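Local structure of titin heart isoform N2-B (Homo sapiens, 2BK8) at residues I8-G13 against E89-G94; D29-V34 against V77-G82; H18-C23 against I59-D64; C23-Y28 against I51-G56. The protein contributes to the architecture of the muscle sarcomere as a giant structural protein, represented here by its immunoglobulin-like M1 domain from the M-band. All coordinates share one frame; numbering follows the deposited sequence.

Contact 1. Residues I8-G13 against E89-G94; sequences IMHAVG and ELFVKG
His10 ND1 takes the place of a backbone carbonyl oxygen as acceptor for Glu89 N, which lies 3.0 Å away and tilted 16° from the imidazole plane; as the acceptor of this N-H, ND1 is probably without a proton. Here His10 CG stands beside its own backbone N and anti to the carbonyl carbon (chi1 -56°), and the ring lies alongside Glu89, with CE1 3.7 Å from Glu89 CG. Phe91 meets the same imidazole from another direction, its edge turned toward the histidine face with CZ above it; the planes differ by 64° in an offset edge-to-face pair, and Phe91 CE2 also packs on His10 CB at 3.7 Å. Past the histidine the backbones take over. Ala11 N bonds to Glu89 O (3.1 Å), Phe91 N to Ala11 O (2.9 Å) and Gly13 N to Phe91 O (3.0 Å), after which a water links Gly13 O with Lys93 N. Further out, the Glu89 carboxylate is held by Thr72 and by a salt bridge to Arg96, while Glu89 O also accepts from Tyr21 OH. The parallel pairing of 11-13 with 83-92 is that of strands A' and G, as in I-set and V-set immunoglobulin domains.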
loop_
_atom_site.group_PDB
_atom_site.type_symbol
_atom_site.label_atom_id
_atom_site.label_comp_id
_atom_site.label_asym_id
_atom_site.label_seq_id
_atom_site.Cartn_x
_atom_site.Cartn_y
_atom_site.Cartn_z
ATOM N N ILE A 8 0.622 -7.339 4.993
ATOM C CA ILE A 8 1.226 -6.998 3.708
ATOM C C ILE A 8 2.714 -7.405 3.794
ATOM O O ILE A 8 3.380 -7.150 4.814
ATOM C CB ILE A 8 1.108 -5.495 3.421
ATOM C CG1 ILE A 8 -0.351 -5.008 3.400
ATOM C CG2 ILE A 8 1.801 -5.109 2.091
ATOM C CD1 ILE A 8 -0.469 -3.451 3.389
ATOM N N MET A 9 3.222 -8.063 2.744
ATOM C CA MET A 9 4.638 -8.499 2.702
ATOM C C MET A 9 5.629 -7.421 2.207
ATOM O O MET A 9 5.280 -6.559 1.370
ATOM C CB MET A 9 4.791 -9.735 1.816
ATOM C CG MET A 9 3.822 -10.862 2.080
ATOM S SD MET A 9 3.845 -11.440 3.799
ATOM C CE MET A 9 5.416 -12.291 3.940
ATOM N N HIS A 10 6.865 -7.474 2.712
ATOM C CA HIS A 10 7.920 -6.540 2.271
ATOM C C HIS A 10 8.277 -6.879 0.820
ATOM O O HIS A 10 7.958 -7.994 0.362
ATOM C CB HIS A 10 9.185 -6.644 3.161
ATOM C CG HIS A 10 8.929 -6.431 4.632
ATOM N ND1 HIS A 10 8.235 -5.339 5.118
ATOM C CD2 HIS A 10 9.309 -7.150 5.714
ATOM C CE1 HIS A 10 8.168 -5.419 6.437
ATOM N NE2 HIS A 10 8.813 -6.506 6.826
ATOM N N ALA A 11 8.982 -5.954 0.149
ATOM C CA ALA A 11 9.525 -6.145 -1.216
ATOM C C ALA A 11 10.882 -5.452 -1.444
ATOM O O ALA A 11 11.160 -4.407 -0.835
ATOM C CB ALA A 11 8.503 -5.633 -2.246
ATOM N N VAL A 12 11.701 -6.042 -2.313
ATOM C CA VAL A 12 12.924 -5.401 -2.858
ATOM C C VAL A 12 12.593 -4.842 -4.244
ATOM O O VAL A 12 12.090 -5.569 -5.107
ATOM C CB VAL A 12 14.105 -6.377 -2.968
ATOM C CG1 VAL A 12 15.303 -5.719 -3.719
ATOM C CG2 VAL A 12 14.573 -6.843 -1.597
ATOM N N GLY A 13 12.907 -3.570 -4.457
ATOM C CA GLY A 13 12.677 -2.930 -5.757
ATOM C C GLY A 13 14.027 -2.701 -6.404
ATOM O O GLY A 13 14.970 -2.265 -5.739
ATOM N N GLU A 89 7.615 -2.613 4.072
ATOM C CA GLU A 89 8.799 -1.876 3.647
ATOM C C GLU A 89 9.078 -2.119 2.164
ATOM O O GLU A 89 8.721 -3.196 1.616
ATOM C CB GLU A 89 10.007 -2.346 4.458
ATOM C CG GLU A 89 9.810 -2.176 5.968
ATOM C CD GLU A 89 9.782 -0.706 6.339
ATOM O OE1 GLU A 89 10.799 -0.014 6.150
ATOM O OE2 GLU A 89 8.727 -0.227 6.791
ATOM N N LEU A 90 9.760 -1.158 1.539
ATOM C CA LEU A 90 10.353 -1.312 0.207
ATOM C C LEU A 90 11.852 -1.065 0.413
ATOM O O LEU A 90 12.238 -0.013 0.959
ATOM C CB LEU A 90 9.777 -0.276 -0.785
ATOM C CG LEU A 90 10.033 -0.471 -2.285
ATOM C CD1 LEU A 90 9.062 0.401 -3.127
ATOM C CD2 LEU A 90 11.468 -0.178 -2.644
ATOM N N PHE A 91 12.676 -2.052 0.071
ATOM C CA PHE A 91 14.146 -1.934 0.136
ATOM C C PHE A 91 14.725 -1.775 -1.284
ATOM O O PHE A 91 14.464 -2.606 -2.144
ATOM C CB PHE A 91 14.792 -3.163 0.807
ATOM C CG PHE A 91 14.052 -3.673 2.034
ATOM C CD1 PHE A 91 14.123 -2.992 3.256
ATOM C CD2 PHE A 91 13.335 -4.862 1.970
ATOM C CE1 PHE A 91 13.433 -3.476 4.381
ATOM C CE2 PHE A 91 12.649 -5.355 3.091
ATOM C CZ PHE A 91 12.708 -4.665 4.294
ATOM N N VAL A 92 15.508 -0.710 -1.491
ATOM C CA VAL A 92 16.342 -0.494 -2.702
ATOM C C VAL A 92 17.855 -0.597 -2.397
ATOM O O VAL A 92 18.344 0.001 -1.430
ATOM C CB VAL A 92 16.024 0.896 -3.354
ATOM C CG1 VAL A 92 16.838 1.118 -4.666
ATOM C CG2 VAL A 92 14.531 1.061 -3.614
ATOM N N LYS A 93 18.598 -1.326 -3.230
ATOM C CA LYS A 93 20.067 -1.466 -3.086
ATOM C C LYS A 93 20.781 -0.105 -3.071
ATOM O O LYS A 93 20.483 0.743 -3.896
ATOM C CB LYS A 93 20.637 -2.356 -4.198
ATOM C CG LYS A 93 22.114 -2.665 -4.040
ATOM C CD LYS A 93 22.464 -3.997 -4.697
ATOM C CE LYS A 93 23.846 -4.505 -4.266
ATOM N NZ LYS A 93 24.972 -3.827 -4.990
ATOM N N GLY A 94 21.659 0.118 -2.086
ATOM C CA GLY A 94 22.413 1.390 -1.964
ATOM C C GLY A 94 21.881 2.401 -0.945
ATOM O O GLY A 94 22.545 3.417 -0.681
HETATM O O HOH W 1 17.605 -2.820 -5.442
#

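Contact 2. Residues D29-V34 against V77-G82; sequences DQSTQV and VVNDYG
Ser31 OG reaches from its own turn to the facing loop, 3.0 Å from Asn79 CB, and works in both directions: it accepts from Asp80 N at 3.0 Å and donates to Asp29 OD1. This hydroxyl carries the polar link between the turns. Asp29 OD1 takes two donors, Ser31 OG on its syn side and Ser31 N from above the carboxylate plane at 2.9 Å, the latter bond closing an Asx turn within a type I beta turn from Asp29 to Thr32. That turn is further tied by Asp29 N, which donates to Thr32 OG1 with an almost straight bond of 174°. An alanine in place of Asp29 would probably leave Ser31 N and OG without this acceptor and the hydroxyl freer to turn away from Asp80 N. The facing loop has an Asx turn of its own: Asn79 CG sits between its backbone N and carbonyl carbon (chi1 70°), and Asn79 OD1 accepts from Tyr81 N and Gly82 N, both on the same face of the amide. Beyond the loops, Gln33 and Val78 form an antiparallel hydrogen-bonded pair, with Gln33 N donating to Val78 O at 2.8 Å, followed by the non-hydrogen-bonded pair Val34 and Val77. Thr32 CG2 reaches Val77 CG1 at 3.6 Å, on the side where Tyr53 and Met3 also pack. The B-C and F-G turns of this immunoglobulin domain are thus joined through a serine hydroxyl; the donors on Asp29 OD1 would probably offset some of its negative charge, with Asp80 OD2 6.1 Å away, whereas the buried Asn79 ND2 has no hydrogen-bond partner.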
loop_
_atom_site.group_PDB
_atom_site.type_symbol
_atom_site.label_atom_id
_atom_site.label_comp_id
_atom_site.label_asym_id
_atom_site.label_seq_id
_atom_site.Cartn_x
_atom_site.Cartn_y
_atom_site.Cartn_z
ATOM N N ASP A 29 -17.428 -3.566 3.597
ATOM C CA ASP A 29 -18.807 -3.342 3.143
ATOM C C ASP A 29 -18.906 -2.149 2.169
ATOM O O ASP A 29 -17.875 -1.660 1.673
ATOM C CB ASP A 29 -19.784 -3.222 4.330
ATOM C CG ASP A 29 -19.560 -1.971 5.179
ATOM O OD1 ASP A 29 -18.859 -1.029 4.759
ATOM O OD2 ASP A 29 -20.134 -1.920 6.287
ATOM N N GLN A 30 -20.134 -1.691 1.910
ATOM C CA GLN A 30 -20.377 -0.611 0.949
ATOM C C GLN A 30 -19.789 0.734 1.358
ATOM O O GLN A 30 -19.670 1.624 0.514
ATOM C CB GLN A 30 -21.879 -0.464 0.596
ATOM C CG GLN A 30 -22.804 0.039 1.724
ATOM C CD GLN A 30 -22.897 1.570 1.822
ATOM O OE1 GLN A 30 -23.012 2.271 0.815
ATOM N NE2 GLN A 30 -22.865 2.083 3.046
ATOM N N SER A 31 -19.441 0.900 2.635
ATOM C CA SER A 31 -18.842 2.165 3.082
ATOM C C SER A 31 -17.297 2.163 3.133
ATOM O O SER A 31 -16.669 3.207 3.375
ATOM C CB SER A 31 -19.457 2.623 4.421
ATOM O OG SER A 31 -18.872 1.943 5.516
ATOM N N THR A 32 -16.677 1.006 2.886
ATOM C CA THR A 32 -15.223 0.870 2.962
ATOM C C THR A 32 -14.498 1.744 1.918
ATOM O O THR A 32 -14.819 1.661 0.733
ATOM C CB THR A 32 -14.809 -0.608 2.790
ATOM O OG1 THR A 32 -15.500 -1.405 3.761
ATOM C CG2 THR A 32 -13.308 -0.774 2.969
ATOM N N GLN A 33 -13.551 2.579 2.371
ATOM C CA GLN A 33 -12.673 3.417 1.510
ATOM C C GLN A 33 -11.196 3.149 1.866
ATOM O O GLN A 33 -10.837 3.109 3.038
ATOM C CB GLN A 33 -12.979 4.926 1.657
ATOM C CG GLN A 33 -11.989 5.853 0.880
ATOM C CD GLN A 33 -12.182 7.343 1.154
ATOM O OE1 GLN A 33 -11.838 7.848 2.237
ATOM N NE2 GLN A 33 -12.720 8.061 0.165
ATOM N N VAL A 34 -10.333 3.019 0.853
ATOM C CA VAL A 34 -8.915 2.679 1.085
ATOM C C VAL A 34 -8.026 3.798 0.593
ATOM O O VAL A 34 -8.273 4.339 -0.492
ATOM C CB VAL A 34 -8.517 1.401 0.304
ATOM C CG1 VAL A 34 -6.991 1.107 0.429
ATOM C CG2 VAL A 34 -9.350 0.229 0.761
ATOM N N VAL A 77 -7.544 1.768 5.957
ATOM C CA VAL A 77 -8.912 1.353 5.631
ATOM C C VAL A 77 -9.917 1.973 6.586
ATOM O O VAL A 77 -9.740 1.912 7.795
ATOM C CB VAL A 77 -9.040 -0.192 5.576
ATOM C CG1 VAL A 77 -10.201 -0.541 4.759
ATOM C CG2 VAL A 77 -7.785 -0.787 4.851
ATOM N N VAL A 78 -10.939 2.623 6.033
ATOM C CA VAL A 78 -11.933 3.354 6.838
ATOM C C VAL A 78 -13.332 3.008 6.367
ATOM O O VAL A 78 -13.601 3.008 5.163
ATOM C CB VAL A 78 -11.739 4.903 6.738
ATOM C CG1 VAL A 78 -12.780 5.654 7.548
ATOM C CG2 VAL A 78 -10.357 5.299 7.193
ATOM N N ASN A 79 -14.206 2.690 7.324
ATOM C CA ASN A 79 -15.657 2.660 7.089
ATOM C C ASN A 79 -16.486 3.372 8.140
ATOM O O ASN A 79 -15.956 4.151 8.932
ATOM C CB ASN A 79 -16.195 1.248 6.794
ATOM C CG ASN A 79 -16.173 0.320 7.989
ATOM O OD1 ASN A 79 -15.652 0.641 9.062
ATOM N ND2 ASN A 79 -16.744 -0.865 7.798
ATOM N N ASP A 80 -17.789 3.085 8.128
ATOM C CA ASP A 80 -18.793 3.716 8.993
ATOM C C ASP A 80 -18.698 3.287 10.452
ATOM O O ASP A 80 -19.436 3.804 11.314
ATOM C CB ASP A 80 -20.190 3.384 8.460
ATOM C CG ASP A 80 -20.606 4.261 7.283
ATOM O OD1 ASP A 80 -19.880 5.211 6.919
ATOM O OD2 ASP A 80 -21.697 4.011 6.732
ATOM N N TYR A 81 -17.825 2.328 10.733
ATOM C CA TYR A 81 -17.709 1.743 12.070
ATOM C C TYR A 81 -16.364 2.015 12.732
ATOM O O TYR A 81 -16.284 2.093 13.960
ATOM C CB TYR A 81 -17.993 0.239 12.024
ATOM C CG TYR A 81 -19.418 -0.088 11.632
ATOM C CD1 TYR A 81 -20.485 0.256 12.462
ATOM C CD2 TYR A 81 -19.701 -0.734 10.429
ATOM C CE1 TYR A 81 -21.799 -0.035 12.106
ATOM C CE2 TYR A 81 -21.016 -1.034 10.064
ATOM C CZ TYR A 81 -22.055 -0.680 10.906
ATOM O OH TYR A 81 -23.356 -0.971 10.555
ATOM N N GLY A 82 -15.323 2.158 11.923
ATOM C CA GLY A 82 -13.998 2.486 12.432
ATOM C C GLY A 82 -12.945 2.449 11.345
ATOM O O GLY A 82 -13.231 2.724 10.180
#

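Contact 3. Residues H18-C23 against I59-D64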
loop_
_atom_site.group_PDB
_atom_site.type_symbol
_atom_site.label_atom_id
_atom_site.label_comp_id
_atom_site.label_asym_id
_atom_site.label_seq_id
_atom_site.Cartn_x
_atom_site.Cartn_y
_atom_site.Cartn_z
ATOM N N HIS A 18 9.491 -2.391 -10.961
ATOM C CA HIS A 18 8.295 -2.164 -10.149
ATOM C C HIS A 18 8.192 -3.138 -8.948
ATOM O O HIS A 18 8.913 -4.152 -8.908
ATOM C CB HIS A 18 7.036 -2.229 -11.050
ATOM C CG HIS A 18 6.667 -3.619 -11.505
ATOM N ND1 HIS A 18 7.115 -4.158 -12.685
ATOM C CD2 HIS A 18 5.873 -4.565 -10.947
ATOM C CE1 HIS A 18 6.632 -5.379 -12.838
ATOM N NE2 HIS A 18 5.860 -5.646 -11.801
ATOM N N VAL A 19 7.321 -2.837 -7.971
ATOM C CA VAL A 19 6.941 -3.800 -6.919
ATOM C C VAL A 19 5.429 -3.684 -6.702
ATOM O O VAL A 19 4.822 -2.706 -7.159
ATOM C CB VAL A 19 7.681 -3.593 -5.552
ATOM C CG1 VAL A 19 9.210 -3.647 -5.733
ATOM C CG2 VAL A 19 7.222 -2.305 -4.849
ATOM N N LYS A 20 4.819 -4.650 -6.005
ATOM C CA LYS A 20 3.397 -4.589 -5.651
ATOM C C LYS A 20 3.206 -4.861 -4.178
ATOM O O LYS A 20 4.009 -5.592 -3.568
ATOM C CB LYS A 20 2.605 -5.644 -6.454
ATOM C CG LYS A 20 3.150 -7.081 -6.318
ATOM C CD LYS A 20 2.169 -8.170 -6.797
ATOM C CE LYS A 20 2.378 -9.516 -6.068
ATOM N NZ LYS A 20 3.816 -9.852 -5.806
ATOM N N TYR A 21 2.133 -4.293 -3.626
ATOM C CA TYR A 21 1.674 -4.591 -2.278
ATOM C C TYR A 21 0.186 -5.004 -2.323
ATOM O O TYR A 21 -0.640 -4.339 -2.947
ATOM C CB TYR A 21 1.874 -3.396 -1.319
ATOM C CG TYR A 21 3.337 -3.091 -1.128
ATOM C CD1 TYR A 21 4.137 -3.871 -0.266
ATOM C CD2 TYR A 21 3.958 -2.071 -1.865
ATOM C CE1 TYR A 21 5.517 -3.601 -0.125
ATOM C CE2 TYR A 21 5.287 -1.804 -1.705
ATOM C CZ TYR A 21 6.068 -2.583 -0.857
ATOM O OH TYR A 21 7.419 -2.299 -0.766
ATOM N N VAL A 22 -0.143 -6.078 -1.628
ATOM C CA VAL A 22 -1.506 -6.607 -1.628
ATOM C C VAL A 22 -2.006 -6.698 -0.194
ATOM O O VAL A 22 -1.382 -7.366 0.674
ATOM C CB VAL A 22 -1.580 -8.022 -2.289
ATOM C CG1 VAL A 22 -3.002 -8.629 -2.112
ATOM C CG2 VAL A 22 -1.164 -7.979 -3.750
ATOM N N CYS A 23 -3.144 -6.058 0.056
ATOM C CA CYS A 23 -3.737 -6.077 1.387
ATOM C C CYS A 23 -5.171 -6.598 1.306
ATOM O O CYS A 23 -6.038 -5.989 0.663
ATOM C CB CYS A 23 -3.695 -4.672 2.034
ATOM S SG CYS A 23 -4.455 -4.625 3.745
ATOM N N ILE A 59 -4.754 -3.179 -3.839
ATOM C CA ILE A 59 -3.485 -3.409 -4.534
ATOM C C ILE A 59 -2.805 -2.085 -4.912
ATOM O O ILE A 59 -3.416 -1.208 -5.548
ATOM C CB ILE A 59 -3.661 -4.317 -5.807
ATOM C CG1 ILE A 59 -4.354 -5.644 -5.473
ATOM C CG2 ILE A 59 -2.328 -4.499 -6.535
ATOM C CD1 ILE A 59 -4.600 -6.559 -6.713
ATOM N N LEU A 60 -1.566 -1.930 -4.461
ATOM C CA LEU A 60 -0.700 -0.816 -4.844
ATOM C C LEU A 60 0.468 -1.311 -5.692
ATOM O O LEU A 60 1.259 -2.140 -5.267
ATOM C CB LEU A 60 -0.155 -0.052 -3.603
ATOM C CG LEU A 60 0.983 0.948 -3.919
ATOM C CD1 LEU A 60 0.484 2.181 -4.709
ATOM C CD2 LEU A 60 1.675 1.399 -2.607
ATOM N N TYR A 61 0.584 -0.783 -6.904
ATOM C CA TYR A 61 1.744 -1.042 -7.757
ATOM C C TYR A 61 2.594 0.217 -7.880
ATOM O O TYR A 61 2.099 1.265 -8.307
ATOM C CB TYR A 61 1.305 -1.503 -9.136
ATOM C CG TYR A 61 1.217 -2.998 -9.287
ATOM C CD1 TYR A 61 0.158 -3.694 -8.734
ATOM C CD2 TYR A 61 2.188 -3.712 -9.977
ATOM C CE1 TYR A 61 0.054 -5.067 -8.866
ATOM C CE2 TYR A 61 2.103 -5.100 -10.114
ATOM C CZ TYR A 61 1.032 -5.769 -9.543
ATOM O OH TYR A 61 0.876 -7.141 -9.676
ATOM N N VAL A 62 3.870 0.097 -7.506
ATOM C CA VAL A 62 4.841 1.221 -7.628
ATOM C C VAL A 62 5.762 1.054 -8.830
ATOM O O VAL A 62 6.452 0.041 -8.911
ATOM C CB VAL A 62 5.752 1.328 -6.375
ATOM C CG1 VAL A 62 6.678 2.567 -6.508
ATOM C CG2 VAL A 62 4.922 1.378 -5.067
ATOM N N LYS A 63 5.776 2.047 -9.742
ATOM C CA LYS A 63 6.504 2.027 -11.030
ATOM C C LYS A 63 7.814 2.829 -11.041
ATOM O O LYS A 63 8.012 3.693 -10.192
ATOM C CB LYS A 63 5.606 2.571 -12.149
ATOM C CG LYS A 63 4.507 1.624 -12.605
ATOM C CD LYS A 63 3.735 1.040 -11.426
ATOM C CE LYS A 63 3.569 -0.438 -11.633
ATOM N NZ LYS A 63 2.464 -0.962 -10.800
ATOM N N ASP A 64 8.654 2.586 -12.057
ATOM C CA ASP A 64 9.902 3.331 -12.290
ATOM C C ASP A 64 10.691 3.546 -11.003
ATOM O O ASP A 64 10.929 4.669 -10.585
ATOM C CB ASP A 64 9.623 4.691 -12.967
ATOM C CG ASP A 64 9.008 4.556 -14.333
ATOM O OD1 ASP A 64 9.709 4.086 -15.254
ATOM O OD2 ASP A 64 7.835 4.964 -14.504
#
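Lys20 CB sits like a bump on the Tyr61 ring, 3.5 Å from its centroid and 15° off the normal, a CH-pi contact. The two side chains run side by side, and in the lysine conformer described CD comes near Tyr61 OH; this part is less certain because of a second conformer. Tyr61 chi1 is -93°, away from a staggered value, with the ring leaning toward the neighbouring strand. His18 fills in beside it: His18 CD2 lies at the edge of the tyrosine ring, 3.9 Å from Tyr61 CE2, while Ile59 CG2 occupies another part of the edge. An alanine in place of Tyr61 would probably leave the Lys20 methylenes without the flat surface they rest on and open a gap beside His18. The opposite face is apolar, its side chains in ordinary van der Waals contact, Val19 CG2 against Val62 CB and Tyr21 CD2 against Leu60 CD2, both at 4.2 Å, with Tyr73 and Leu90 closing over them. Antiparallel backbone bonds join the strands, among them Tyr21 N to Leu60 O at 2.8 Å. This B-E pairing therefore has a hydrophobic face in the sandwich core and an outer face where an aromatic ring packs against the first methylene of an exposed lysine.

Contact 4. Residues C23-Y28 against I51-G56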
loop_
_atom_site.group_PDB
_atom_site.type_symbol
_atom_site.label_atom_id
_atom_site.label_comp_id
_atom_site.label_asym_id
_atom_site.label_seq_id
_atom_site.Cartn_x
_atom_site.Cartn_y
_atom_site.Cartn_z
ATOM N N CYS A 23 -3.144 -6.058 0.056
ATOM C CA CYS A 23 -3.737 -6.077 1.387
ATOM C C CYS A 23 -5.171 -6.598 1.306
ATOM O O CYS A 23 -6.038 -5.989 0.663
ATOM C CB CYS A 23 -3.695 -4.672 2.034
ATOM S SG CYS A 23 -4.455 -4.625 3.745
ATOM N N LYS A 24 -5.425 -7.724 1.967
ATOM C CA LYS A 24 -6.762 -8.319 1.990
ATOM C C LYS A 24 -7.581 -7.898 3.247
ATOM O O LYS A 24 -7.098 -8.016 4.371
ATOM C CB LYS A 24 -6.627 -9.860 1.872
ATOM C CG LYS A 24 -7.856 -10.600 1.430
ATOM C CD LYS A 24 -7.544 -12.091 1.286
ATOM C CE LYS A 24 -8.814 -12.910 1.278
ATOM N NZ LYS A 24 -8.602 -14.371 1.507
ATOM N N ILE A 25 -8.771 -7.347 3.025
ATOM C CA ILE A 25 -9.630 -6.828 4.117
ATOM C C ILE A 25 -10.733 -7.791 4.543
ATOM O O ILE A 25 -11.448 -8.345 3.704
ATOM C CB ILE A 25 -10.165 -5.400 3.743
ATOM C CG1 ILE A 25 -8.985 -4.427 3.633
ATOM C CG2 ILE A 25 -11.071 -4.855 4.830
ATOM C CD1 ILE A 25 -8.923 -3.579 2.337
ATOM N N GLU A 26 -10.847 -7.998 5.864
ATOM C CA GLU A 26 -11.946 -8.778 6.443
ATOM C C GLU A 26 -13.084 -7.835 6.820
ATOM O O GLU A 26 -12.845 -6.741 7.349
ATOM C CB GLU A 26 -11.449 -9.565 7.649
ATOM C CG GLU A 26 -10.311 -10.569 7.428
ATOM C CD GLU A 26 -10.550 -11.603 6.303
ATOM O OE1 GLU A 26 -11.612 -12.263 6.282
ATOM O OE2 GLU A 26 -9.631 -11.786 5.467
ATOM N N ASN A 27 -14.320 -8.280 6.567
ATOM C CA ASN A 27 -15.562 -7.558 6.908
ATOM C C ASN A 27 -15.674 -6.148 6.307
ATOM O O ASN A 27 -16.171 -5.205 6.945
ATOM C CB ASN A 27 -15.837 -7.556 8.426
ATOM C CG ASN A 27 -15.716 -8.937 9.061
ATOM O OD1 ASN A 27 -16.631 -9.757 8.974
ATOM N ND2 ASN A 27 -14.601 -9.176 9.756
ATOM N N TYR A 28 -15.168 -6.021 5.078
ATOM C CA TYR A 28 -15.464 -4.880 4.216
ATOM C C TYR A 28 -16.969 -4.780 3.895
ATOM O O TYR A 28 -17.706 -5.785 3.933
ATOM C CB TYR A 28 -14.630 -4.973 2.930
ATOM C CG TYR A 28 -14.920 -6.205 2.098
ATOM C CD1 TYR A 28 -15.918 -6.193 1.125
ATOM C CD2 TYR A 28 -14.219 -7.397 2.305
ATOM C CE1 TYR A 28 -16.198 -7.332 0.377
ATOM C CE2 TYR A 28 -14.476 -8.523 1.549
ATOM C CZ TYR A 28 -15.459 -8.497 0.594
ATOM O OH TYR A 28 -15.736 -9.625 -0.151
ATOM N N ILE A 51 -3.256 2.059 -8.456
ATOM C CA ILE A 51 -3.952 1.726 -7.208
ATOM C C ILE A 51 -5.358 1.285 -7.547
ATOM O O ILE A 51 -6.095 1.975 -8.273
ATOM C CB ILE A 51 -4.022 2.937 -6.240
ATOM C CG1 ILE A 51 -2.613 3.433 -5.872
ATOM C CG2 ILE A 51 -4.781 2.574 -4.939
ATOM C CD1 ILE A 51 -2.607 4.794 -5.136
ATOM N N THR A 52 -5.730 0.126 -6.996
ATOM C CA THR A 52 -7.084 -0.398 -7.183
ATOM C C THR A 52 -7.651 -0.940 -5.855
ATOM O O THR A 52 -6.908 -1.397 -4.982
ATOM C CB THR A 52 -7.149 -1.505 -8.273
ATOM O OG1 THR A 52 -6.212 -2.540 -7.942
ATOM C CG2 THR A 52 -6.789 -0.937 -9.681
ATOM N N TYR A 53 -8.969 -0.863 -5.717
ATOM C CA TYR A 53 -9.666 -1.537 -4.602
ATOM C C TYR A 53 -11.005 -2.078 -5.064
ATOM O O TYR A 53 -11.821 -1.321 -5.594
ATOM C CB TYR A 53 -9.870 -0.637 -3.366
ATOM C CG TYR A 53 -10.790 -1.323 -2.372
ATOM C CD1 TYR A 53 -10.331 -2.391 -1.592
ATOM C CD2 TYR A 53 -12.135 -0.957 -2.273
ATOM C CE1 TYR A 53 -11.208 -3.083 -0.707
ATOM C CE2 TYR A 53 -13.007 -1.633 -1.416
ATOM C CZ TYR A 53 -12.537 -2.696 -0.638
ATOM O OH TYR A 53 -13.413 -3.343 0.216
ATOM N N GLU A 54 -11.235 -3.382 -4.853
ATOM C CA GLU A 54 -12.514 -4.044 -5.194
ATOM C C GLU A 54 -12.682 -5.280 -4.323
ATOM O O GLU A 54 -11.709 -6.035 -4.154
ATOM C CB GLU A 54 -12.554 -4.499 -6.664
ATOM C CG GLU A 54 -11.876 -3.547 -7.641
ATOM C CD GLU A 54 -12.109 -3.876 -9.091
ATOM O OE1 GLU A 54 -13.049 -4.651 -9.389
ATOM O OE2 GLU A 54 -11.371 -3.322 -9.948
ATOM N N ASP A 55 -13.892 -5.485 -3.772
ATOM C CA ASP A 55 -14.276 -6.755 -3.168
ATOM C C ASP A 55 -13.261 -7.225 -2.105
ATOM O O ASP A 55 -12.864 -8.397 -2.085
ATOM C CB ASP A 55 -14.465 -7.794 -4.284
ATOM C CG ASP A 55 -15.137 -9.073 -3.819
ATOM O OD1 ASP A 55 -16.030 -9.054 -2.942
ATOM O OD2 ASP A 55 -14.800 -10.131 -4.374
ATOM N N GLY A 56 -12.842 -6.299 -1.237
ATOM C CA GLY A 56 -11.912 -6.603 -0.134
ATOM C C GLY A 56 -10.448 -6.800 -0.444
ATOM O O GLY A 56 -9.650 -7.204 0.423
#
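Tyr28 and Gly56 are brought together by torsions on both sides: Tyr28 CG lies between its backbone N and carbonyl carbon (chi1 62°), and Gly56 has a positive phi of 76°. The phenol ring lies flat over the turn, with Gly56 CA 3.7 Å from the ring centroid in a CH-pi contact and Gly56 N above the centre of the same face. A beta carbon on Gly56 would come 2.4 Å from Tyr28 CE2, a clash that goes with the absence of a side chain here. At the far end of the ring, Tyr28 OH makes a weak hydrogen bond to Asp55 OD1 at 2.9 Å, the carboxylate plane nearly perpendicular to the ring. The turn itself is the D-E connection of the immunoglobulin sandwich, and it meets the end of strand B: Ile25 N donates to Gly56 O at 2.8 Å in a nearly straight bond (178°). Tyr53 comes in from strand 49-54, its CE1 3.8 Å from Ile25 CD1, the two side chains crossing at about a right angle. Tyr53 OH touches Tyr28 CB at 3.4 Å and accepts a weak bond from Gly56 N. Val34 and Val77 of the other sheet cover Ile25 on its inner side.

Overall arrangement
Contacts 1 and 2 belong to the mixed sheet, on opposite sides of the chain's centre, whereas contacts 3 and 4 belong to the antiparallel sheet, both use strand 19-26 and share Cys23. Contacts 1, 3 and 4 are all partly buried; contact 3 lies nearest the middle, about 7 Å from the chain's centre to its own, and has one face in the core, while contacts 1 and 4 combine aromatic packing with backbone bonds. Contact 2 is a surface contact held by side-chain bonds in its loops and one strand pair beyond them. The sheets meet where these sets touch: Ile8 of contact 1 packs on the shared Cys23, and Ile25 and Tyr53 of contact 4 pack on Val34 of contact 2.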